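Local coordinates for RhCC (Rhodococcus jostii, PDB 4U5R), which is probably a cofactor-independent oxygenase of the tautomerase superfamily that also binds magnesium, at residues 1-6 against 62-67; 81-86 against 101-106. The protein carries 1 engineered substitution. All blocks are in the same frame, centred on the assembly; numbering follows the deposited sequence.

Contact 1 (1-6 against 62-67); sequences PYWEIF and VRIRLD
Strands 2-6 and 62-67 form the central antiparallel pair of the four-stranded mixed sheet in this tautomerase-superfamily fold. Six backbone hydrogen bonds join them. Tyr-2, Glu-4 and Phe-6 form the hydrogen-bonded pairs with Asp-67, Arg-65 and Arg-63. The straightest bond runs from Phe-6 N to Arg-63 O, 2.9 Å with 169° at the hydrogen. Trp-3 and Ile-5 form the non-hydrogen-bonded pairs with Leu-66 and Ile-64.

On the Trp-3 face the contact is apolar. Trp-3 CG is anti to the carbonyl carbon (chi1 -73°), which lays the indole alongside Leu-66, with one face toward it. Leu-66 CB makes a CH-pi contact over the five-membered ring of Trp-3, 3.9 Å from its centroid. Ile-64 CG2 meets Trp-3 CE3 at 3.7 Å. An alanine here would lack the indole and its N-H bond to Tyr-28, and would probably loosen the packing against Leu-66 and Ile-64.

The other face, that of Tyr-2, Glu-4 and Phe-6, carries the charged groups. A water oxygen donates to Glu-4 OE1 at 2.6 Å and accepts from Arg-65 NH1 at 3.0 Å. Arg-65 NH1 also forms a salt bridge with Asp-67 OD1 at 2.8 Å, reaching it from above the carboxylate plane. Across the trimer, Arg-65 NE forms a salt bridge with Asp-67 of the second subunit, and Asp-67 OD2 takes Arg-65 of the third subunit. Lys-44 takes Glu-4 OE2.

Helix 14-32 packs on the Trp-3 face through Ile-24 and Tyr-28. Strands 40-46 and 100-107 flank the pair.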
ATOM      1  N   PRO B   1     -10.391   4.354  -7.875  1.00 14.45           N
ATOM      2  CA  PRO B   1      -9.025   3.833  -7.961  1.00 14.22           C
ATOM      3  C   PRO B   1      -8.049   4.720  -7.214  1.00 12.38           C
ATOM      4  O   PRO B   1      -8.208   5.939  -7.150  1.00 12.76           O
ATOM      5  CB  PRO B   1      -8.741   3.839  -9.466  1.00 15.45           C
ATOM      6  CG  PRO B   1     -10.097   3.818 -10.098  1.00 21.89           C
ATOM      7  CD  PRO B   1     -10.951   4.636  -9.203  1.00 16.82           C
ATOM      8  N   TYR B   2      -7.029   4.090  -6.660  1.00 12.30           N
ATOM      9  CA  TYR B   2      -6.045   4.794  -5.860  1.00 10.65           C
ATOM     10  C   TYR B   2      -4.668   4.594  -6.460  1.00  9.99           C
ATOM     11  O   TYR B   2      -4.125   3.503  -6.370  1.00 11.57           O
ATOM     12  CB  TYR B   2      -6.114   4.261  -4.432  1.00 12.37           C
ATOM     13  CG  TYR B   2      -5.029   4.700  -3.500  1.00 11.41           C
ATOM     14  CD1 TYR B   2      -5.074   5.948  -2.897  1.00 11.64           C
ATOM     15  CD2 TYR B   2      -3.992   3.836  -3.164  1.00 12.16           C
ATOM     16  CE1 TYR B   2      -4.085   6.336  -2.001  1.00 11.28           C
ATOM     17  CE2 TYR B   2      -2.997   4.216  -2.283  1.00 11.81           C
ATOM     18  CZ  TYR B   2      -3.055   5.475  -1.706  1.00 12.05           C
ATOM     19  OH  TYR B   2      -2.093   5.880  -0.809  1.00 16.03           O
ATOM     20  N   TRP B   3      -4.112   5.636  -7.079  1.00 10.58           N
ATOM     21  CA  TRP B   3      -2.808   5.527  -7.740  1.00 13.42           C
ATOM     22  C   TRP B   3      -1.709   6.259  -6.992  1.00 10.78           C
ATOM     23  O   TRP B   3      -1.888   7.398  -6.557  1.00 10.88           O
ATOM     24  CB  TRP B   3      -2.858   6.099  -9.158  1.00 12.31           C
ATOM     25  CG  TRP B   3      -3.577   5.300 -10.182  1.00  9.61           C
ATOM     26  CD1 TRP B   3      -4.886   4.890 -10.157  1.00 11.60           C
ATOM     27  CD2 TRP B   3      -3.045   4.873 -11.434  1.00 10.45           C
ATOM     28  NE1 TRP B   3      -5.182   4.199 -11.310  1.00 12.63           N
ATOM     29  CE2 TRP B   3      -4.067   4.180 -12.110  1.00 11.52           C
ATOM     30  CE3 TRP B   3      -1.787   4.985 -12.037  1.00 10.79           C
ATOM     31  CZ2 TRP B   3      -3.878   3.609 -13.371  1.00 12.69           C
ATOM     32  CZ3 TRP B   3      -1.600   4.425 -13.299  1.00 12.16           C
ATOM     33  CH2 TRP B   3      -2.639   3.735 -13.942  1.00 12.49           C
ATOM     34  N   GLU B   4      -0.563   5.603  -6.873  1.00  9.08           N
ATOM     35  CA  GLU B   4       0.645   6.237  -6.388  1.00  9.34           C
ATOM     36  C   GLU B   4       1.678   6.241  -7.486  1.00 11.05           C
ATOM     37  O   GLU B   4       1.984   5.189  -8.025  1.00 11.88           O
ATOM     38  CB  GLU B   4       1.202   5.490  -5.201  1.00 11.27           C
ATOM     39  CG  GLU B   4       0.413   5.599  -3.931  1.00 12.01           C
ATOM     40  CD  GLU B   4       0.995   4.689  -2.875  1.00 14.19           C
ATOM     41  OE1 GLU B   4       0.993   3.457  -3.094  1.00 18.56           O
ATOM     42  OE2 GLU B   4       1.502   5.202  -1.860  1.00 13.40           O
ATOM     43  N   ILE B   5       2.237   7.408  -7.795  1.00  9.74           N
ATOM     44  CA  ILE B   5       3.306   7.482  -8.776  1.00 10.71           C
ATOM     45  C   ILE B   5       4.540   8.099  -8.141  1.00 10.70           C
ATOM     46  O   ILE B   5       4.554   9.273  -7.785  1.00  9.89           O
ATOM     47  CB  ILE B   5       2.848   8.274 -10.026  1.00  8.55           C
ATOM     48  CG1 ILE B   5       1.598   7.598 -10.611  1.00  9.83           C
ATOM     49  CG2 ILE B   5       3.965   8.354 -11.059  1.00  9.52           C
ATOM     50  CD1 ILE B   5       1.029   8.254 -11.848  1.00 10.20           C
ATOM     51  N   PHE B   6       5.555   7.268  -7.950  1.00 10.14           N
ATOM     52  CA  PHE B   6       6.816   7.669  -7.339  1.00  9.80           C
ATOM     53  C   PHE B   6       7.807   8.036  -8.423  1.00 10.27           C
ATOM     54  O   PHE B   6       8.173   7.187  -9.221  1.00  9.69           O
ATOM     55  CB  PHE B   6       7.384   6.526  -6.493  1.00 12.10           C
ATOM     56  CG  PHE B   6       6.514   6.117  -5.343  1.00 10.29           C
ATOM     57  CD1 PHE B   6       6.658   6.723  -4.108  1.00 14.07           C
ATOM     58  CD2 PHE B   6       5.595   5.082  -5.481  1.00 10.86           C
ATOM     59  CE1 PHE B   6       5.885   6.325  -3.032  1.00 15.25           C
ATOM     60  CE2 PHE B   6       4.811   4.685  -4.412  1.00 11.09           C
ATOM     61  CZ  PHE B   6       4.948   5.312  -3.188  1.00 14.20           C
ATOM     62  N   VAL B  62      10.618   5.314 -12.325  1.00 12.20           N
ATOM     63  CA  VAL B  62       9.267   5.654 -11.893  1.00 11.26           C
ATOM     64  C   VAL B  62       8.547   4.382 -11.434  1.00  9.94           C
ATOM     65  O   VAL B  62       8.387   3.431 -12.200  1.00 11.19           O
ATOM     66  CB  VAL B  62       8.472   6.356 -13.025  1.00  9.76           C
ATOM     67  CG1 VAL B  62       7.035   6.623 -12.568  1.00 11.84           C
ATOM     68  CG2 VAL B  62       9.164   7.658 -13.439  1.00 13.83           C
ATOM     69  N   ARG B  63       8.122   4.350 -10.178  1.00 11.42           N
ATOM     70  CA  ARG B  63       7.392   3.194  -9.649  1.00  8.25           C
ATOM     71  C   ARG B  63       5.925   3.548  -9.434  1.00 10.74           C
ATOM     72  O   ARG B  63       5.618   4.518  -8.739  1.00 10.56           O
ATOM     73  CB  ARG B  63       8.044   2.718  -8.337  1.00 11.02           C
ATOM     74  CG  ARG B  63       7.595   1.342  -7.828  1.00  8.96           C
ATOM     75  CD  ARG B  63       7.806   0.289  -8.908  1.00 10.08           C
ATOM     76  NE  ARG B  63       7.605  -1.058  -8.389  1.00 11.10           N
ATOM     77  CZ  ARG B  63       6.443  -1.702  -8.332  1.00 13.68           C
ATOM     78  NH1 ARG B  63       5.307  -1.123  -8.726  1.00 12.44           N
ATOM     79  NH2 ARG B  63       6.427  -2.937  -7.844  1.00 13.05           N
ATOM     80  N   ILE B  64       5.024   2.756 -10.021  1.00 11.66           N
ATOM     81  CA  ILE B  64       3.580   2.998  -9.935  1.00 10.25           C
ATOM     82  C   ILE B  64       2.890   1.845  -9.211  1.00  9.65           C
ATOM     83  O   ILE B  64       3.169   0.677  -9.485  1.00  8.73           O
ATOM     84  CB  ILE B  64       2.933   3.147 -11.333  1.00 10.00           C
ATOM     85  CG1 ILE B  64       3.669   4.182 -12.198  1.00 13.41           C
ATOM     86  CG2 ILE B  64       1.424   3.419 -11.184  1.00 11.93           C
ATOM     87  CD1 ILE B  64       4.554   3.526 -13.278  1.00 15.20           C
ATOM     88  N   ARG B  65       2.004   2.165  -8.276  1.00 10.63           N
ATOM     89  CA  ARG B  65       1.227   1.138  -7.584  1.00 12.07           C
ATOM     90  C   ARG B  65      -0.204   1.612  -7.458  1.00 12.76           C
ATOM     91  O   ARG B  65      -0.426   2.756  -7.142  1.00 11.93           O
ATOM     92  CB  ARG B  65       1.807   0.842  -6.197  1.00 12.37           C
ATOM     93  CG  ARG B  65       1.052  -0.245  -5.451  1.00 14.53           C
ATOM     94  CD  ARG B  65       1.316  -0.215  -3.947  1.00 14.94           C
ATOM     95  NE  ARG B  65       0.698  -1.394  -3.343  1.00 14.55           N
ATOM     96  CZ  ARG B  65      -0.588  -1.485  -3.040  1.00 17.43           C
ATOM     97  NH1 ARG B  65      -1.398  -0.449  -3.248  1.00 15.51           N
ATOM     98  NH2 ARG B  65      -1.063  -2.614  -2.526  1.00 18.15           N
ATOM     99  N   LEU B  66      -1.181   0.746  -7.662  1.00 10.86           N
ATOM    100  CA  LEU B  66      -2.552   1.204  -7.526  1.00 11.06           C
ATOM    101  C   LEU B  66      -3.426   0.162  -6.882  1.00 11.30           C
ATOM    102  O   LEU B  66      -3.181  -1.015  -7.063  1.00 12.90           O
ATOM    103  CB  LEU B  66      -3.087   1.626  -8.897  1.00 14.17           C
ATOM    104  CG  LEU B  66      -3.048   0.659 -10.087  1.00 15.53           C
ATOM    105  CD1 LEU B  66      -4.320   0.709 -10.921  1.00 14.62           C
ATOM    106  CD2 LEU B  66      -1.824   0.935 -10.944  1.00 14.93           C
ATOM    107  N   ASP B  67      -4.388   0.608  -6.067  1.00 10.60           N
ATOM    108  CA  ASP B  67      -5.502  -0.237  -5.627  1.00 12.33           C
ATOM    109  C   ASP B  67      -6.739  -0.019  -6.476  1.00 11.16           C
ATOM    110  O   ASP B  67      -7.085   1.121  -6.808  1.00 11.37           O
ATOM    111  CB  ASP B  67      -5.897   0.047  -4.169  1.00  9.44           C
ATOM    112  CG  ASP B  67      -4.828  -0.349  -3.156  1.00 12.23           C
ATOM    113  OD1 ASP B  67      -4.072  -1.310  -3.369  1.00 12.72           O
ATOM    114  OD2 ASP B  67      -4.778   0.295  -2.093  1.00 11.33           O
TER
HETATM  115  O   HOH W   1      -1.071   2.327  -4.262  1.00 31.45           O

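Contact 2 (81-86 against 101-106); sequences LMMTVA and WEIHIA. Engineered in segment 101-106: Ala-106 (natural residue Asp).
Helix 76-90 and strand 100-107 belong to one beta-alpha-beta unit, which strand 61-68 begins. This motif is the building block of the tautomerase superfamily. Segment 81-86 passes over one face of the sheet at 142° to strand 101-106, with the axes 10.5 Å apart. No hydrogen bond crosses between the segments.

The contact is apolar and rests on Met-82, Met-83 and Ala-86 of the helix and on Ile-103 and Ile-105 of the strand. Both isoleucines point toward the helix. His-104, between them in sequence, points away from the helix, and its ring stacks edge-to-face with Tyr-2 of the second subunit. Ala-106, an engineered replacement of a natural aspartate, lies at a position that binds magnesium in this protein, but no magnesium is bound to this chain.

The Met-83 chain bends at chi2 (-45°) and chi3 (-66°), so sulfur and methyl serve different partners. Met-83 CE meets Ile-103 CG2 at 3.9 Å as the two side chains pass in opposite directions. Ala-86 CB is more loosely placed, 4.4 Å from Ile-103 CD1. Met-82 crosses Ile-105 obliquely, and Met-82 CG lies 3.8 Å from Ile-105 CD1. The same Ile-105 CD1 meets Met-83 SD tip to tip at 3.5 Å.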
ATOM      1  N   LEU B  81      -6.314  -6.283 -20.484  1.00 15.57           N
ATOM      2  CA  LEU B  81      -6.682  -5.030 -21.128  1.00 18.30           C
ATOM      3  C   LEU B  81      -6.436  -3.834 -20.205  1.00 17.86           C
ATOM      4  O   LEU B  81      -5.979  -2.785 -20.652  1.00 15.83           O
ATOM      5  CB  LEU B  81      -8.147  -5.081 -21.571  1.00 18.78           C
ATOM      6  CG  LEU B  81      -8.690  -3.858 -22.306  1.00 19.15           C
ATOM      7  CD1 LEU B  81      -7.804  -3.490 -23.486  1.00 19.56           C
ATOM      8  CD2 LEU B  81     -10.114  -4.133 -22.772  1.00 19.79           C
ATOM      9  N   MET B  82      -6.716  -4.002 -18.916  1.00 16.27           N
ATOM     10  CA  MET B  82      -6.421  -2.963 -17.935  1.00 13.91           C
ATOM     11  C   MET B  82      -4.934  -2.578 -17.929  1.00 12.47           C
ATOM     12  O   MET B  82      -4.585  -1.383 -17.948  1.00 12.81           O
ATOM     13  CB  MET B  82      -6.837  -3.418 -16.530  1.00 14.58           C
ATOM     14  CG  MET B  82      -6.380  -2.470 -15.418  1.00 15.90           C
ATOM     15  SD  MET B  82      -7.207  -0.879 -15.547  1.00 15.30           S
ATOM     16  CE  MET B  82      -5.887   0.231 -15.060  1.00 15.97           C
ATOM     17  N   MET B  83      -4.070  -3.592 -17.886  1.00 13.87           N
ATOM     18  CA  MET B  83      -2.625  -3.373 -17.954  1.00 12.99           C
ATOM     19  C   MET B  83      -2.238  -2.728 -19.275  1.00 15.67           C
ATOM     20  O   MET B  83      -1.405  -1.823 -19.313  1.00 14.02           O
ATOM     21  CB  MET B  83      -1.858  -4.692 -17.771  1.00 12.71           C
ATOM     22  CG  MET B  83      -2.194  -5.426 -16.482  1.00 13.27           C
ATOM     23  SD  MET B  83      -2.246  -4.373 -15.007  1.00 13.49           S
ATOM     24  CE  MET B  83      -0.540  -3.832 -14.787  1.00 11.96           C
ATOM     25  N   THR B  84      -2.854  -3.184 -20.360  1.00 15.92           N
ATOM     26  CA  THR B  84      -2.518  -2.660 -21.677  1.00 16.22           C
ATOM     27  C   THR B  84      -2.881  -1.182 -21.767  1.00 13.14           C
ATOM     28  O   THR B  84      -2.078  -0.357 -22.198  1.00 14.95           O
ATOM     29  CB  THR B  84      -3.226  -3.459 -22.795  1.00 15.08           C
ATOM     30  OG1 THR B  84      -2.748  -4.811 -22.776  1.00 18.80           O
ATOM     31  CG2 THR B  84      -2.943  -2.844 -24.161  1.00 23.67           C
ATOM     32  N   VAL B  85      -4.083  -0.837 -21.325  1.00 14.04           N
ATOM     33  CA  VAL B  85      -4.522   0.548 -21.397  1.00 14.22           C
ATOM     34  C   VAL B  85      -3.737   1.460 -20.434  1.00 15.80           C
ATOM     35  O   VAL B  85      -3.401   2.595 -20.775  1.00 15.87           O
ATOM     36  CB  VAL B  85      -6.031   0.646 -21.117  1.00 16.32           C
ATOM     37  CG1 VAL B  85      -6.470   2.093 -21.111  1.00 17.56           C
ATOM     38  CG2 VAL B  85      -6.799  -0.124 -22.182  1.00 18.95           C
ATOM     39  N   ALA B  86      -3.422   0.958 -19.245  1.00 13.98           N
ATOM     40  CA  ALA B  86      -2.606   1.707 -18.296  1.00 12.58           C
ATOM     41  C   ALA B  86      -1.260   2.094 -18.912  1.00 12.04           C
ATOM     42  O   ALA B  86      -0.845   3.240 -18.808  1.00 11.95           O
ATOM     43  CB  ALA B  86      -2.387   0.897 -17.031  1.00 15.18           C
ATOM     44  N   TRP B 101      10.594   1.940 -15.528  1.00 12.34           N
ATOM     45  CA  TRP B 101       9.376   1.934 -14.711  1.00 11.61           C
ATOM     46  C   TRP B 101       8.810   0.537 -14.486  1.00 10.55           C
ATOM     47  O   TRP B 101       9.153  -0.432 -15.175  1.00 12.32           O
ATOM     48  CB  TRP B 101       8.283   2.854 -15.320  1.00 12.58           C
ATOM     49  CG  TRP B 101       7.514   2.295 -16.498  1.00 11.20           C
ATOM     50  CD1 TRP B 101       6.217   1.858 -16.503  1.00 11.36           C
ATOM     51  CD2 TRP B 101       8.008   2.100 -17.828  1.00 12.05           C
ATOM     52  NE1 TRP B 101       5.874   1.416 -17.759  1.00 12.13           N
ATOM     53  CE2 TRP B 101       6.957   1.551 -18.590  1.00 12.15           C
ATOM     54  CE3 TRP B 101       9.235   2.357 -18.454  1.00 12.56           C
ATOM     55  CZ2 TRP B 101       7.102   1.235 -19.947  1.00 11.51           C
ATOM     56  CZ3 TRP B 101       9.381   2.035 -19.796  1.00 14.72           C
ATOM     57  CH2 TRP B 101       8.320   1.479 -20.523  1.00 14.20           C
ATOM     58  N   GLU B 102       7.941   0.460 -13.487  1.00 11.28           N
ATOM     59  CA  GLU B 102       7.281  -0.769 -13.073  1.00  9.50           C
ATOM     60  C   GLU B 102       5.936  -0.390 -12.467  1.00 11.25           C
ATOM     61  O   GLU B 102       5.819   0.634 -11.799  1.00 11.77           O
ATOM     62  CB  GLU B 102       8.138  -1.552 -12.060  1.00 10.31           C
ATOM     63  CG  GLU B 102       7.516  -2.872 -11.635  1.00 10.63           C
ATOM     64  CD  GLU B 102       8.367  -3.676 -10.661  1.00 15.97           C
ATOM     65  OE1 GLU B 102       9.280  -3.116 -10.024  1.00 12.12           O
ATOM     66  OE2 GLU B 102       8.099  -4.889 -10.513  1.00 20.57           O
ATOM     67  N   ILE B 103       4.928  -1.221 -12.696  1.00 10.53           N
ATOM     68  CA  ILE B 103       3.571  -0.971 -12.224  1.00  9.84           C
ATOM     69  C   ILE B 103       2.975  -2.260 -11.715  1.00 10.76           C
ATOM     70  O   ILE B 103       3.210  -3.331 -12.292  1.00 12.17           O
ATOM     71  CB  ILE B 103       2.652  -0.425 -13.342  1.00  9.86           C
ATOM     72  CG1 ILE B 103       1.266  -0.056 -12.783  1.00  9.83           C
ATOM     73  CG2 ILE B 103       2.505  -1.446 -14.474  1.00  9.92           C
ATOM     74  CD1 ILE B 103       0.446   0.836 -13.730  1.00 13.37           C
ATOM     75  N   HIS B 104       2.204  -2.169 -10.636  1.00 11.18           N
ATOM     76  CA  HIS B 104       1.360  -3.286 -10.233  1.00 10.00           C
ATOM     77  C   HIS B 104       0.070  -2.828  -9.557  1.00 10.59           C
ATOM     78  O   HIS B 104      -0.038  -1.692  -9.080  1.00 10.35           O
ATOM     79  CB  HIS B 104       2.141  -4.290  -9.350  1.00 10.74           C
ATOM     80  CG  HIS B 104       2.380  -3.854  -7.933  1.00 10.81           C
ATOM     81  ND1 HIS B 104       3.343  -2.933  -7.581  1.00 11.09           N
ATOM     82  CD2 HIS B 104       1.832  -4.285  -6.769  1.00 14.81           C
ATOM     83  CE1 HIS B 104       3.347  -2.778  -6.267  1.00 11.26           C
ATOM     84  NE2 HIS B 104       2.441  -3.591  -5.750  1.00 12.20           N
ATOM     85  N   ILE B 105      -0.922  -3.718  -9.584  1.00 12.23           N
ATOM     86  CA  ILE B 105      -2.256  -3.457  -9.058  1.00 11.16           C
ATOM     87  C   ILE B 105      -2.658  -4.459  -7.977  1.00 12.65           C
ATOM     88  O   ILE B 105      -2.364  -5.652  -8.061  1.00 13.40           O
ATOM     89  CB  ILE B 105      -3.339  -3.523 -10.151  1.00 11.00           C
ATOM     90  CG1 ILE B 105      -2.873  -2.840 -11.434  1.00 11.78           C
ATOM     91  CG2 ILE B 105      -4.658  -2.948  -9.626  1.00 13.85           C
ATOM     92  CD1 ILE B 105      -3.971  -2.689 -12.488  1.00 12.31           C
ATOM     93  N   ALA B 106      -3.350  -3.963  -6.965  1.00 13.75           N
ATOM     94  CA  ALA B 106      -3.984  -4.815  -5.975  1.00 15.97           C
ATOM     95  C   ALA B 106      -5.481  -4.522  -5.981  1.00 16.04           C
ATOM     96  O   ALA B 106      -5.898  -3.416  -6.315  1.00 14.13           O
ATOM     97  CB  ALA B 106      -3.385  -4.574  -4.603  1.00 15.57           C
TER

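The centres of contacts 1 and 2 are about 10 Å apart. They come in series along the chain: contact 1 closes at strand 61-68, and helix 76-90 and strand 100-107 follow. Strand 61-68 lies between strands 2-8 and 100-107 in the sheet, so it connects the two contacts. Ile-64 N probably donates to Glu-102 O at 2.9 Å. Arg-63 NH1 lies 2.9 Å from His-104 ND1 in another probable hydrogen bond. Contact 1 builds the middle of the sheet, while contact 2 packs a helix on its 100-107 strand. Both touch the second subunit. Residues 102-104 pair antiparallel with a strand of the second subunit, so strand 100-107, at the edge of this chain's sheet, joins subunits of the trimer.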